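Local coordinates for protein dihydrodipicolinate synthase (Agrobacterium tumefaciens, PDB 3B4U) that probably catalyses the condensation of pyruvate with aspartate semialdehyde in lysine biosynthesis, at residues B[27-32]-B[261-266]; B[138-143]-B[147-152]. All coordinates share one frame; numbering follows the deposited sequence. Where two conformers were deposited one is given.

Contact 1: residues B[27-32]-B[261-266]; sequences IAHARR and TIWSDV
His29, in the middle of the helical segment 27-32, and Trp263, in the loop 261-266, have their CA atoms 10.4 Å apart, and no hydrogen bond crosses between the segments. The gap is spanned by the side chains of His29 and Trp263, both of which leave the backbone toward the other segment. Residues 261-264 keep helix-like backbone angles without the regular bonding of a helix. Trp263 CG stands beside its own backbone N and opposite the carbonyl carbon (chi1 -58°), which directs the indole at the helix. Its six-membered ring presents its edge to the face of the His29 imidazole, a tilted edge-to-face pair with ring centroids 4.6 Å apart and planes at 53°. The touching rim is CZ2 and CH2: CZ2 lies 3.5 Å from His29 CB, and CH2 lies 3.6 Å from His29 CG. From within its own segment, Ile262 CG2 lies against one face of the indole, near the rim.

The imidazole is held at both nitrogens. Arg32 NH2 donates to His29 ND1 over 2.9 Å at 166°, close to the guanidinium plane, while NE2 bonds to Asn215; the pattern is consistent with a neutral ring carrying its proton on NE2. Glu260 divides its carboxylate between the two segments, one oxygen in a salt bridge with Arg32 NH1 and the other accepting from Trp263 NE1.

The contact joins helix 23-35, the first long helix of the barrel, to the loop following helix 246-258. Val254 and Ser255 of that helix touch the Trp263 side chain, and Thr12, in the loop after strand 6-10, touches both side chains.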
ATOM      1  N   ILE B  27     -24.319  -8.348   1.375  1.00  7.17           N
ATOM      2  CA  ILE B  27     -24.778  -9.250   2.415  1.00  7.62           C
ATOM      3  C   ILE B  27     -25.510 -10.445   1.803  1.00  7.65           C
ATOM      4  O   ILE B  27     -25.336 -11.569   2.223  1.00  7.65           O
ATOM      5  CB  ILE B  27     -25.648  -8.493   3.440  1.00  7.89           C
ATOM      6  CG1 ILE B  27     -24.740  -7.565   4.246  1.00  8.72           C
ATOM      7  CG2 ILE B  27     -26.407  -9.427   4.328  1.00  9.34           C
ATOM      8  CD1 ILE B  27     -25.442  -6.504   5.074  1.00 10.32           C
ATOM      9  N   ALA B  28     -26.350 -10.194   0.809  1.00  7.56           N
ATOM     10  CA  ALA B  28     -27.072 -11.291   0.142  1.00  8.49           C
ATOM     11  C   ALA B  28     -26.103 -12.275  -0.543  1.00  7.78           C
ATOM     12  O   ALA B  28     -26.301 -13.490  -0.492  1.00  7.85           O
ATOM     13  CB  ALA B  28     -28.099 -10.719  -0.862  1.00  9.18           C
ATOM     14  N   HIS B  29     -25.052 -11.734  -1.131  1.00  7.16           N
ATOM     15  CA  HIS B  29     -24.023 -12.565  -1.737  1.00  7.26           C
ATOM     16  C   HIS B  29     -23.294 -13.387  -0.680  1.00  6.91           C
ATOM     17  O   HIS B  29     -23.075 -14.583  -0.868  1.00  7.40           O
ATOM     18  CB  HIS B  29     -23.083 -11.694  -2.571  1.00  7.30           C
ATOM     19  CG  HIS B  29     -21.986 -12.452  -3.207  1.00  6.92           C
ATOM     20  ND1 HIS B  29     -22.209 -13.476  -4.095  1.00  7.19           N
ATOM     21  CD2 HIS B  29     -20.648 -12.309  -3.074  1.00  6.77           C
ATOM     22  CE1 HIS B  29     -21.027 -13.939  -4.477  1.00  6.42           C
ATOM     23  NE2 HIS B  29     -20.058 -13.258  -3.877  1.00  7.10           N
ATOM     24  N   ALA B  30     -22.965 -12.779   0.445  1.00  6.92           N
ATOM     25  CA  ALA B  30     -22.358 -13.525   1.542  1.00  7.11           C
ATOM     26  C   ALA B  30     -23.270 -14.667   1.988  1.00  7.53           C
ATOM     27  O   ALA B  30     -22.823 -15.792   2.190  1.00  7.42           O
ATOM     28  CB  ALA B  30     -22.057 -12.601   2.707  1.00  7.21           C
ATOM     29  N   ARG B  31     -24.559 -14.388   2.166  1.00  7.71           N
ATOM     30  CA  ARG B  31     -25.493 -15.420   2.596  1.00  8.06           C
ATOM     31  C   ARG B  31     -25.556 -16.555   1.585  1.00  8.32           C
ATOM     32  O   ARG B  31     -25.637 -17.724   1.962  1.00  8.82           O
ATOM     33  CB  ARG B  31     -26.888 -14.845   2.768  1.00  9.58           C
ATOM     34  CG  ARG B  31     -27.021 -13.946   3.979  1.00 12.08           C
ATOM     35  CD  ARG B  31     -27.071 -14.717   5.278  1.00 18.64           C
ATOM     36  NE  ARG B  31     -27.464 -13.865   6.415  1.00 19.08           N
ATOM     37  CZ  ARG B  31     -27.365 -14.219   7.698  1.00 20.30           C
ATOM     38  NH1 ARG B  31     -27.741 -13.359   8.619  1.00 21.79           N
ATOM     39  NH2 ARG B  31     -26.901 -15.397   8.079  1.00 19.77           N
ATOM     40  N   ARG B  32     -25.529 -16.225   0.303  1.00  8.13           N
ATOM     41  CA  ARG B  32     -25.531 -17.243  -0.761  1.00  8.63           C
ATOM     42  C   ARG B  32     -24.280 -18.107  -0.666  1.00  8.73           C
ATOM     43  O   ARG B  32     -24.350 -19.340  -0.729  1.00  8.74           O
ATOM     44  CB  ARG B  32     -25.652 -16.558  -2.123  1.00  9.07           C
ATOM     45  CG  ARG B  32     -25.426 -17.511  -3.293  1.00  9.03           C
ATOM     46  CD  ARG B  32     -25.806 -16.892  -4.641  1.00  9.60           C
ATOM     47  NE  ARG B  32     -25.080 -15.641  -4.853  1.00  9.55           N
ATOM     48  CZ  ARG B  32     -25.596 -14.506  -5.289  1.00  9.25           C
ATOM     49  NH1 ARG B  32     -26.858 -14.446  -5.664  1.00 11.28           N
ATOM     50  NH2 ARG B  32     -24.850 -13.427  -5.348  1.00 10.07           N
ATOM     51  N   THR B 261     -26.434  -8.116 -12.350  1.00 12.65           N
ATOM     52  CA  THR B 261     -25.616  -7.222 -13.149  1.00 13.39           C
ATOM     53  C   THR B 261     -24.668  -6.354 -12.313  1.00 13.19           C
ATOM     54  O   THR B 261     -23.700  -5.840 -12.863  1.00 14.85           O
ATOM     55  CB  THR B 261     -26.499  -6.291 -14.023  1.00 14.59           C
ATOM     56  OG1 THR B 261     -27.352  -5.558 -13.157  1.00 16.54           O
ATOM     57  CG2 THR B 261     -27.339  -7.103 -14.999  1.00 18.01           C
ATOM     58  N   ILE B 262     -24.969  -6.181 -11.032  1.00 12.33           N
ATOM     59  CA  ILE B 262     -24.191  -5.267 -10.181  1.00 12.96           C
ATOM     60  C   ILE B 262     -22.688  -5.572 -10.191  1.00 13.26           C
ATOM     61  O   ILE B 262     -21.864  -4.667 -10.113  1.00 15.53           O
ATOM     62  CB  ILE B 262     -24.759  -5.247  -8.745  1.00 13.87           C
ATOM     63  CG1 ILE B 262     -24.250  -4.048  -7.917  1.00 15.84           C
ATOM     64  CG2 ILE B 262     -24.487  -6.546  -8.009  1.00 14.36           C
ATOM     65  CD1 ILE B 262     -25.096  -2.836  -8.097  1.00 17.87           C
ATOM     66  N   TRP B 263     -22.306  -6.835 -10.348  1.00 11.45           N
ATOM     67  CA  TRP B 263     -20.928  -7.249 -10.111  1.00 12.26           C
ATOM     68  C   TRP B 263     -19.980  -6.769 -11.155  1.00 14.21           C
ATOM     69  O   TRP B 263     -18.798  -6.761 -10.874  1.00 14.79           O
ATOM     70  CB  TRP B 263     -20.852  -8.769  -9.972  1.00 10.96           C
ATOM     71  CG  TRP B 263     -21.711  -9.221  -8.875  1.00  9.47           C
ATOM     72  CD1 TRP B 263     -22.954  -9.749  -8.989  1.00 10.45           C
ATOM     73  CD2 TRP B 263     -21.441  -9.104  -7.468  1.00  9.14           C
ATOM     74  NE1 TRP B 263     -23.483  -9.972  -7.755  1.00  9.92           N
ATOM     75  CE2 TRP B 263     -22.572  -9.581  -6.796  1.00 10.07           C
ATOM     76  CE3 TRP B 263     -20.335  -8.665  -6.710  1.00  8.96           C
ATOM     77  CZ2 TRP B 263     -22.646  -9.606  -5.407  1.00 10.78           C
ATOM     78  CZ3 TRP B 263     -20.410  -8.686  -5.337  1.00  9.35           C
ATOM     79  CH2 TRP B 263     -21.546  -9.169  -4.688  1.00  9.69           C
ATOM     80  N   SER B 264     -20.503  -6.296 -12.301  1.00 16.24           N
ATOM     81  CA  SER B 264     -19.693  -5.796 -13.412  1.00 17.22           C
ATOM     82  C   SER B 264     -18.678  -4.797 -12.892  1.00 16.39           C
ATOM     83  O   SER B 264     -17.437  -5.005 -13.058  1.00 18.12           O
ATOM     84  CB  SER B 264     -20.575  -5.260 -14.572  1.00 18.73           C
ATOM     85  OG  SER B 264     -21.595  -4.398 -14.101  1.00 25.03           O
ATOM     86  N   ASP B 265     -19.224  -3.817 -12.186  1.00 13.23           N
ATOM     87  CA  ASP B 265     -18.503  -2.631 -11.789  1.00 12.10           C
ATOM     88  C   ASP B 265     -17.372  -2.937 -10.808  1.00  9.02           C
ATOM     89  O   ASP B 265     -17.536  -3.702  -9.844  1.00  9.31           O
ATOM     90  CB  ASP B 265     -19.455  -1.588 -11.179  1.00 13.89           C
ATOM     91  CG  ASP B 265     -20.252  -0.819 -12.224  1.00 19.19           C
ATOM     92  OD1 ASP B 265     -20.001  -1.025 -13.420  1.00 23.19           O
ATOM     93  OD2 ASP B 265     -21.138  -0.047 -11.811  1.00 22.70           O
ATOM     94  N   VAL B 266     -16.232  -2.312 -11.063  1.00  7.98           N
ATOM     95  CA  VAL B 266     -15.092  -2.371 -10.178  1.00  7.91           C
ATOM     96  C   VAL B 266     -14.714  -0.971  -9.796  1.00  6.87           C
ATOM     97  O   VAL B 266     -15.084  -0.000 -10.461  1.00  8.83           O
ATOM     98  CB  VAL B 266     -13.875  -3.076 -10.835  1.00  8.26           C
ATOM     99  CG1 VAL B 266     -14.184  -4.567 -11.050  1.00 11.55           C
ATOM    100  CG2 VAL B 266     -13.444  -2.396 -12.134  1.00 10.32           C
TER

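Contact 2: residues B[138-143]-B[147-152]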
ATOM      1  N   VAL B 138      -1.521 -14.769   8.540  1.00  5.51           N
ATOM      2  CA  VAL B 138      -0.636 -13.885   7.797  1.00  5.38           C
ATOM      3  C   VAL B 138      -0.733 -14.206   6.310  1.00  5.57           C
ATOM      4  O   VAL B 138      -0.813 -15.359   5.897  1.00  5.99           O
ATOM      5  CB  VAL B 138       0.808 -13.932   8.355  1.00  5.83           C
ATOM      6  CG1 VAL B 138       0.809 -13.383   9.777  1.00  7.71           C
ATOM      7  CG2 VAL B 138       1.432 -15.297   8.264  1.00  7.38           C
ATOM      8  N   TYR B 139      -0.717 -13.151   5.504  1.00  5.20           N
ATOM      9  CA  TYR B 139      -1.101 -13.263   4.079  1.00  5.83           C
ATOM     10  C   TYR B 139       0.125 -13.181   3.184  1.00  5.52           C
ATOM     11  O   TYR B 139       0.759 -12.135   3.076  1.00  6.14           O
ATOM     12  CB  TYR B 139      -2.097 -12.139   3.765  1.00  6.34           C
ATOM     13  CG  TYR B 139      -2.856 -12.219   2.472  1.00  6.30           C
ATOM     14  CD1 TYR B 139      -2.897 -13.348   1.656  1.00  6.88           C
ATOM     15  CD2 TYR B 139      -3.602 -11.113   2.070  1.00  6.87           C
ATOM     16  CE1 TYR B 139      -3.677 -13.360   0.486  1.00  7.79           C
ATOM     17  CE2 TYR B 139      -4.402 -11.134   0.945  1.00  7.93           C
ATOM     18  CZ  TYR B 139      -4.434 -12.265   0.168  1.00  8.00           C
ATOM     19  OH  TYR B 139      -5.193 -12.245  -0.980  1.00  9.56           O
ATOM     20  N   ASN B 140       0.451 -14.310   2.567  1.00  5.74           N
ATOM     21  CA  ASN B 140       1.584 -14.426   1.670  1.00  5.76           C
ATOM     22  C   ASN B 140       1.110 -14.374   0.223  1.00  5.73           C
ATOM     23  O   ASN B 140       0.694 -15.381  -0.352  1.00  6.81           O
ATOM     24  CB  ASN B 140       2.322 -15.750   1.929  1.00  6.22           C
ATOM     25  CG  ASN B 140       3.594 -15.858   1.133  1.00  6.32           C
ATOM     26  OD1 ASN B 140       4.371 -14.928   1.098  1.00  7.01           O
ATOM     27  ND2 ASN B 140       3.836 -17.017   0.513  1.00  7.76           N
ATOM     28  N   ILE B 141       1.170 -13.192  -0.355  1.00  6.06           N
ATOM     29  CA  ILE B 141       0.710 -12.970  -1.731  1.00  7.10           C
ATOM     30  C   ILE B 141       1.714 -12.086  -2.465  1.00  6.98           C
ATOM     31  O   ILE B 141       1.433 -10.950  -2.874  1.00  7.69           O
ATOM     32  CB  ILE B 141      -0.755 -12.493  -1.777  1.00  7.47           C
ATOM     33  CG1 ILE B 141      -1.253 -12.479  -3.234  1.00  8.50           C
ATOM     34  CG2 ILE B 141      -0.980 -11.164  -1.043  1.00  8.34           C
ATOM     35  CD1 ILE B 141      -2.735 -12.293  -3.370  1.00 10.93           C
ATOM     36  N   PRO B 142       2.926 -12.605  -2.655  1.00  7.73           N
ATOM     37  CA  PRO B 142       3.999 -11.769  -3.191  1.00  9.15           C
ATOM     38  C   PRO B 142       3.744 -11.233  -4.600  1.00  9.02           C
ATOM     39  O   PRO B 142       4.298 -10.213  -4.967  1.00 10.24           O
ATOM     40  CB  PRO B 142       5.223 -12.694  -3.133  1.00 10.46           C
ATOM     41  CG  PRO B 142       4.671 -14.055  -3.031  1.00 10.25           C
ATOM     42  CD  PRO B 142       3.421 -13.936  -2.255  1.00  8.36           C
ATOM     43  N   SER B 143       2.917 -11.886  -5.388  1.00  9.11           N
ATOM     44  CA  SER B 143       2.586 -11.352  -6.713  1.00 10.17           C
ATOM     45  C   SER B 143       1.840 -10.036  -6.651  1.00  9.89           C
ATOM     46  O   SER B 143       1.758  -9.333  -7.659  1.00 11.78           O
ATOM     47  CB  SER B 143       1.711 -12.344  -7.467  1.00 11.44           C
ATOM     48  OG  SER B 143       0.483 -12.631  -6.830  1.00 14.42           O
ATOM     49  N   VAL B 147       5.980  -8.805  -1.180  1.00  7.43           N
ATOM     50  CA  VAL B 147       6.549  -9.171   0.117  1.00  7.73           C
ATOM     51  C   VAL B 147       6.249 -10.646   0.351  1.00  8.11           C
ATOM     52  O   VAL B 147       5.122 -11.071   0.498  1.00 11.29           O
ATOM     53  CB  VAL B 147       6.000  -8.296   1.247  1.00  7.42           C
ATOM     54  CG1 VAL B 147       6.665  -8.721   2.548  1.00  9.87           C
ATOM     55  CG2 VAL B 147       6.224  -6.809   0.946  1.00  9.81           C
ATOM     56  N   THR B 148       7.282 -11.449   0.300  1.00  8.46           N
ATOM     57  CA  THR B 148       7.170 -12.851   0.636  1.00  7.99           C
ATOM     58  C   THR B 148       7.297 -13.040   2.128  1.00  8.06           C
ATOM     59  O   THR B 148       8.123 -12.423   2.755  1.00  9.68           O
ATOM     60  CB  THR B 148       8.270 -13.628  -0.087  1.00  9.10           C
ATOM     61  OG1 THR B 148       8.061 -13.513  -1.511  1.00 11.84           O
ATOM     62  CG2 THR B 148       8.265 -15.094   0.299  1.00 10.97           C
ATOM     63  N   LEU B 149       6.470 -13.918   2.669  1.00  7.46           N
ATOM     64  CA  LEU B 149       6.607 -14.373   4.049  1.00  7.83           C
ATOM     65  C   LEU B 149       7.287 -15.731   4.023  1.00  7.48           C
ATOM     66  O   LEU B 149       6.681 -16.749   3.716  1.00  8.18           O
ATOM     67  CB  LEU B 149       5.246 -14.424   4.743  1.00  7.34           C
ATOM     68  CG  LEU B 149       4.385 -13.162   4.668  1.00  7.08           C
ATOM     69  CD1 LEU B 149       3.068 -13.375   5.401  1.00  7.81           C
ATOM     70  CD2 LEU B 149       5.135 -11.949   5.175  1.00  8.92           C
ATOM     71  N   SER B 150       8.565 -15.747   4.322  1.00  7.45           N
ATOM     72  CA  SER B 150       9.336 -16.970   4.244  1.00  7.99           C
ATOM     73  C   SER B 150       8.875 -17.996   5.267  1.00  8.27           C
ATOM     74  O   SER B 150       8.281 -17.661   6.291  1.00  7.91           O
ATOM     75  CB  SER B 150      10.817 -16.678   4.446  1.00  8.71           C
ATOM     76  OG  SER B 150      11.058 -16.340   5.799  1.00  9.02           O
ATOM     77  N   VAL B 151       9.175 -19.261   4.993  1.00  8.78           N
ATOM     78  CA  VAL B 151       8.919 -20.315   5.964  1.00  9.22           C
ATOM     79  C   VAL B 151       9.589 -19.998   7.292  1.00  8.87           C
ATOM     80  O   VAL B 151       9.004 -20.171   8.363  1.00  8.79           O
ATOM     81  CB  VAL B 151       9.360 -21.694   5.411  1.00  9.87           C
ATOM     82  CG1 VAL B 151       9.211 -22.772   6.472  1.00 11.86           C
ATOM     83  CG2 VAL B 151       8.558 -22.040   4.134  1.00 12.47           C
ATOM     84  N   GLU B 152      10.808 -19.478   7.227  1.00  9.33           N
ATOM     85  CA  GLU B 152      11.568 -19.131   8.413  0.50  9.06           C
ATOM     86  C   GLU B 152      10.853 -18.024   9.215  1.00  8.87           C
ATOM     87  O   GLU B 152      10.751 -18.091  10.443  1.00  8.58           O
ATOM     88  CB  GLU B 152      12.975 -18.710   7.986  0.50  9.94           C
ATOM     89  CG  GLU B 152      13.822 -19.864   7.433  0.50 11.04           C
ATOM     90  CD  GLU B 152      13.592 -20.295   5.943  0.50 12.77           C
ATOM     91  OE1 GLU B 152      12.845 -19.714   5.093  0.50 11.01           O
ATOM     92  OE2 GLU B 152      14.244 -21.295   5.591  0.50 16.97           O
TER
HETATM   93  O   HOH W   1       2.437 -10.978   1.049  1.00  6.71           O
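Leu149 reaches from the extended residues 147-150, just ahead of helix 151-160, to the end of strand 136-140, its side chain running from the Asn140 amide to Val138. Its CB lies 3.8 Å from Asn140 OD1. Because CG is turned beside the backbone N and opposite the carbonyl carbon (chi1 -52°), it lies near both that amide oxygen and Tyr139 O. The branch CD1 then comes within 3.5 Å of Tyr139 O and ends against Val138, 3.8 Å from its CB, where the two side chains cross at a slant.

The backbone at the root of this side chain is held by Asn140. Leu149 N donates to Asn140 OD1 over 2.8 Å in an almost straight bond (179°), although the donor stands well above the carbonyl plane. Asn140 ND2 is bonded to Asp170, so both ends of the amide are fixed. A water completes the backbone link: it donates to Tyr139 O and to Val147 O, and accepts from Ile141 N. Farther along, Pro142 CB lies 3.4 Å from Thr148 OG1, closing the short turn that includes helix 142-145.

Tyr139, Asn140 and Pro142 match the Tyr-Asn-x-Pro signature of the family. In relatives this tyrosine belongs to a proton-relay triad with a threonine and a tyrosine of an adjacent subunit; here Tyr139 OH bonds Thr46, and its side chain packs on Tyr109 of the second subunit.

In the barrel, strand 136-140 lies between strands 101-104 and 165-170, and the segments form the connection from strand 136-140, by way of the short helix 142-145, to helix 151-160, the first half of a beta-alpha-beta unit. Phe122 of helix 115-129 touches Val138 and Leu149, while His177 of helix 175-185 bonds Leu149 O.

Contact 1 and contact 2 lie on opposite sides of the chain's centre, 29 Å apart between centres and about 15 Å at their nearest atoms, so they do not touch. Contact 1 ties the first long barrel helix to the C-terminal helical region, whereas contact 2 is local and shapes the C-terminal end of one barrel strand. Only contact 2 adjoins the probable active site: the side chain of Tyr139 touches Lys169, which corresponds to the Schiff-base lysine of relatives. A bound magnesium ion lies about 10 Å from the side chain of Val147, too far to be coordinated by it. Contact 1 is structural packing.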